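Local atomic coordinates of protein arginine N-methyltransferase SFM1 (Saccharomyces cerevisiae, PDB entry 5C74), a protein that transfers a methyl group from S-adenosyl-L-methionine to an arginine of ribosomal protein S3, giving the monomethylated residue. Residues 2-8 / 31-37. Residues are numbered along the deposited sequence.
Sequences KYIIEHM and NLILSSL
Strands 2-6 and 32-35 run parallel as neighbours in the parallel sheet of the SPOUT fold, with strand 101-104 on the far side of strand 2-6. Their axes are 4.6 Å apart at closest approach and cross at -23°. Both strands are extended, most residues near phi -120°, psi 130°. The register pairs Tyr3 with Leu32, Ile4 with Ile33, Ile5 with Leu34 and Glu6 with Ser35, at CA-CA distances of 4.7 to 4.8 Å. Five hydrogen bonds form the ladder: Tyr3 N to Asn31 O (2.8 Å), then Ile33 N to Tyr3 O, Ile5 N to Ile33 O, Ser35 N to Ile5 O and His7 N to Ser35 O, each 2.9 Å. Past the strands, Ser36 turns with positive phi (54/34).

Tyr3, Ile5, Leu32 and Leu34 share one face. Ile5 (m, t) brings CD1 to 3.6 Å from Leu32 CD1; Ile5 CB lies 3.8 Å from Leu34 CD2. Helix 14-27 covers this face through Tyr20, Ile23 and Leu24, completing a beta-alpha-beta unit. Tyr3 (chi1 m) packs on helix 140-151, where its hydroxyl hydrogen-bonds Gln148.

Ile4, Glu6, Ile33 and Ser35 occupy the other face. Ile4 CG2 lies 3.5 Å from Ser35 OG. One water joins Glu6 OE2 (2.5 Å), to which it donates, with Ser35 OG (2.8 Å) and Ser36 OG (2.9 Å). At the C-terminal end, His7 CB meets Leu37 CD1 at 3.9 Å; His7 ND1 hydrogen-bonds Tyr20 OH and NE2 Gly11 O.

The two faces differ: apolar groups pack the first under helix 14-27, while on the other the buried Glu6 carboxylate, salt-bridged to Arg116 and hydrogen-bonded to Gly106 N, is tied through water to Ser35 and Ser36.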
ATOM      1  N   LYS A   2      18.277  -5.129  15.997  1.00 16.55           N
ATOM      2  CA  LYS A   2      16.879  -4.784  15.830  1.00 16.10           C
ATOM      3  C   LYS A   2      16.752  -3.871  14.627  1.00 17.78           C
ATOM      4  O   LYS A   2      17.717  -3.217  14.247  1.00 16.35           O
ATOM      5  CB  LYS A   2      16.337  -4.130  17.084  1.00 20.46           C
ATOM      6  CG  LYS A   2      16.266  -5.123  18.246  1.00 23.55           C
ATOM      7  CD  LYS A   2      16.037  -4.433  19.564  1.00 34.92           C
ATOM      8  CE  LYS A   2      17.151  -4.788  20.525  1.00 44.16           C
ATOM      9  NZ  LYS A   2      18.446  -4.173  20.141  1.00 49.43           N
ATOM     10  N   TYR A   3      15.565  -3.841  14.028  1.00 13.37           N
ATOM     11  CA  TYR A   3      15.379  -3.201  12.734  1.00 10.02           C
ATOM     12  C   TYR A   3      14.318  -2.123  12.817  1.00 12.00           C
ATOM     13  O   TYR A   3      13.257  -2.342  13.389  1.00 13.01           O
ATOM     14  CB  TYR A   3      14.997  -4.242  11.697  1.00 13.86           C
ATOM     15  CG  TYR A   3      16.108  -5.244  11.549  1.00 15.31           C
ATOM     16  CD1 TYR A   3      17.185  -4.983  10.713  1.00 13.05           C
ATOM     17  CD2 TYR A   3      16.119  -6.412  12.306  1.00 15.42           C
ATOM     18  CE1 TYR A   3      18.236  -5.885  10.603  1.00 15.60           C
ATOM     19  CE2 TYR A   3      17.169  -7.318  12.204  1.00 16.19           C
ATOM     20  CZ  TYR A   3      18.218  -7.042  11.345  1.00 15.83           C
ATOM     21  OH  TYR A   3      19.265  -7.923  11.245  1.00 15.29           O
ATOM     22  N   ILE A   4      14.616  -0.963  12.249  1.00 11.13           N
ATOM     23  CA  ILE A   4      13.650   0.129  12.226  1.00 12.42           C
ATOM     24  C   ILE A   4      13.367   0.477  10.770  1.00 12.65           C
ATOM     25  O   ILE A   4      14.283   0.717   9.997  1.00 13.06           O
ATOM     26  CB  ILE A   4      14.176   1.377  12.982  1.00 15.85           C
ATOM     27  CG1 ILE A   4      14.484   1.027  14.447  1.00 17.00           C
ATOM     28  CG2 ILE A   4      13.173   2.551  12.902  1.00 14.13           C
ATOM     29  CD1 ILE A   4      15.299   2.099  15.178  1.00 17.26           C
ATOM     30  N   ILE A   5      12.096   0.491  10.386  1.00 12.64           N
ATOM     31  CA  ILE A   5      11.746   0.859   9.017  1.00 12.04           C
ATOM     32  C   ILE A   5      10.886   2.097   9.055  1.00 13.24           C
ATOM     33  O   ILE A   5       9.833   2.095   9.680  1.00 15.01           O
ATOM     34  CB  ILE A   5      10.971  -0.269   8.284  1.00 17.06           C
ATOM     35  CG1 ILE A   5      11.815  -1.543   8.191  1.00 15.19           C
ATOM     36  CG2 ILE A   5      10.550   0.195   6.891  1.00 16.21           C
ATOM     37  CD1 ILE A   5      11.047  -2.729   7.661  1.00 16.17           C
ATOM     38  N   GLU A   6      11.322   3.162   8.406  1.00 11.91           N
ATOM     39  CA  GLU A   6      10.481   4.344   8.328  1.00 14.79           C
ATOM     40  C   GLU A   6       9.395   4.068   7.299  1.00 16.47           C
ATOM     41  O   GLU A   6       9.692   3.804   6.135  1.00 16.28           O
ATOM     42  CB  GLU A   6      11.289   5.578   7.930  1.00 17.17           C
ATOM     43  CG  GLU A   6      12.380   5.965   8.928  1.00 18.53           C
ATOM     44  CD  GLU A   6      12.878   7.381   8.705  1.00 23.33           C
ATOM     45  OE1 GLU A   6      13.191   7.722   7.537  1.00 19.81           O
ATOM     46  OE2 GLU A   6      12.923   8.158   9.693  1.00 22.91           O
ATOM     47  N   HIS A   7       8.139   4.136   7.717  1.00 13.82           N
ATOM     48  CA  HIS A   7       7.036   3.852   6.811  1.00 10.59           C
ATOM     49  C   HIS A   7       6.307   5.159   6.625  1.00 17.19           C
ATOM     50  O   HIS A   7       5.313   5.400   7.280  1.00 15.44           O
ATOM     51  CB  HIS A   7       6.110   2.763   7.374  1.00 13.64           C
ATOM     52  CG  HIS A   7       5.031   2.333   6.420  1.00 16.81           C
ATOM     53  ND1 HIS A   7       5.146   1.213   5.622  1.00 16.20           N
ATOM     54  CD2 HIS A   7       3.820   2.879   6.130  1.00 16.28           C
ATOM     55  CE1 HIS A   7       4.054   1.086   4.882  1.00 19.81           C
ATOM     56  NE2 HIS A   7       3.233   2.083   5.174  1.00 16.49           N
ATOM     57  N   MET A   8       6.834   6.010   5.750  1.00 16.17           N
ATOM     58  CA  MET A   8       6.382   7.394   5.655  1.00 15.81           C
ATOM     59  C   MET A   8       5.431   7.580   4.482  1.00 29.49           C
ATOM     60  O   MET A   8       5.627   8.450   3.631  1.00 38.17           O
ATOM     61  CB  MET A   8       7.577   8.339   5.514  1.00 19.16           C
ATOM     62  CG  MET A   8       8.572   8.297   6.703  1.00 18.44           C
ATOM     63  SD  MET A   8      10.084   9.287   6.466  1.00 10.98           S
ATOM     64  CE  MET A   8       9.435  10.949   6.614  1.00 26.29           C
ATOM     65  N   ASN A  31      11.601  -7.218  17.482  1.00 15.82           N
ATOM     66  CA  ASN A  31      12.836  -6.775  16.851  1.00 14.77           C
ATOM     67  C   ASN A  31      12.651  -5.989  15.566  1.00 14.20           C
ATOM     68  O   ASN A  31      13.623  -5.727  14.848  1.00 14.93           O
ATOM     69  CB  ASN A  31      13.733  -7.987  16.593  1.00 15.75           C
ATOM     70  CG  ASN A  31      14.106  -8.683  17.886  1.00 25.97           C
ATOM     71  OD1 ASN A  31      14.531  -8.035  18.840  1.00 26.66           O
ATOM     72  ND2 ASN A  31      13.891  -9.988  17.947  1.00 31.15           N
ATOM     73  N   LEU A  32      11.405  -5.605  15.288  1.00 19.31           N
ATOM     74  CA  LEU A  32      11.085  -4.726  14.162  1.00 13.74           C
ATOM     75  C   LEU A  32      10.210  -3.580  14.669  1.00 14.30           C
ATOM     76  O   LEU A  32       9.227  -3.810  15.378  1.00 14.43           O
ATOM     77  CB  LEU A  32      10.345  -5.477  13.048  1.00 16.30           C
ATOM     78  CG  LEU A  32       9.782  -4.598  11.914  1.00 15.31           C
ATOM     79  CD1 LEU A  32      10.913  -3.949  11.076  1.00 13.46           C
ATOM     80  CD2 LEU A  32       8.837  -5.386  11.016  1.00 17.73           C
ATOM     81  N   ILE A  33      10.551  -2.350  14.304  1.00 14.09           N
ATOM     82  CA  ILE A  33       9.668  -1.217  14.599  1.00 13.83           C
ATOM     83  C   ILE A  33       9.453  -0.378  13.347  1.00 12.74           C
ATOM     84  O   ILE A  33      10.416  -0.028  12.659  1.00 11.50           O
ATOM     85  CB  ILE A  33      10.233  -0.301  15.713  1.00 12.20           C
ATOM     86  CG1 ILE A  33      10.657  -1.113  16.940  1.00 20.62           C
ATOM     87  CG2 ILE A  33       9.191   0.770  16.104  1.00 13.08           C
ATOM     88  CD1 ILE A  33      12.132  -1.519  16.935  1.00 22.66           C
ATOM     89  N   LEU A  34       8.195  -0.061  13.039  1.00 12.46           N
ATOM     90  CA  LEU A  34       7.900   0.889  11.972  1.00 13.90           C
ATOM     91  C   LEU A  34       7.807   2.263  12.602  1.00 12.37           C
ATOM     92  O   LEU A  34       7.145   2.424  13.616  1.00 14.19           O
ATOM     93  CB  LEU A  34       6.572   0.570  11.268  1.00 14.24           C
ATOM     94  CG  LEU A  34       6.355  -0.770  10.575  1.00 16.81           C
ATOM     95  CD1 LEU A  34       5.058  -0.676   9.749  1.00 12.61           C
ATOM     96  CD2 LEU A  34       7.547  -1.133   9.687  1.00 15.59           C
ATOM     97  N   SER A  35       8.468   3.251  12.014  1.00 11.57           N
ATOM     98  CA  SER A  35       8.462   4.588  12.589  1.00 11.52           C
ATOM     99  C   SER A  35       8.050   5.633  11.559  1.00 11.05           C
ATOM    100  O   SER A  35       8.015   5.360  10.362  1.00 14.37           O
ATOM    101  CB  SER A  35       9.847   4.935  13.152  1.00 13.20           C
ATOM    102  OG  SER A  35      10.791   5.015  12.098  1.00 16.91           O
ATOM    103  N   SER A  36       7.768   6.833  12.051  1.00 13.40           N
ATOM    104  CA  SER A  36       7.345   7.971  11.236  1.00 14.33           C
ATOM    105  C   SER A  36       6.133   7.669  10.354  1.00 13.84           C
ATOM    106  O   SER A  36       6.016   8.233   9.265  1.00 13.98           O
ATOM    107  CB  SER A  36       8.508   8.485  10.371  1.00 15.70           C
ATOM    108  OG  SER A  36       9.551   8.994  11.206  1.00 17.07           O
ATOM    109  N   LEU A  37       5.217   6.832  10.840  1.00 13.64           N
ATOM    110  CA  LEU A  37       3.916   6.683  10.171  1.00 12.02           C
ATOM    111  C   LEU A  37       3.210   8.030  10.104  1.00 16.74           C
ATOM    112  O   LEU A  37       3.422   8.889  10.973  1.00 14.05           O
ATOM    113  CB  LEU A  37       3.030   5.663  10.896  1.00 13.27           C
ATOM    114  CG  LEU A  37       3.282   4.258  10.320  1.00 18.59           C
ATOM    115  CD1 LEU A  37       4.590   3.668  10.867  1.00 17.17           C
ATOM    116  CD2 LEU A  37       2.131   3.323  10.567  1.00 29.03           C
TER
HETATM  117  O   HOH W   1      11.923   7.565  11.901  1.00 15.83           O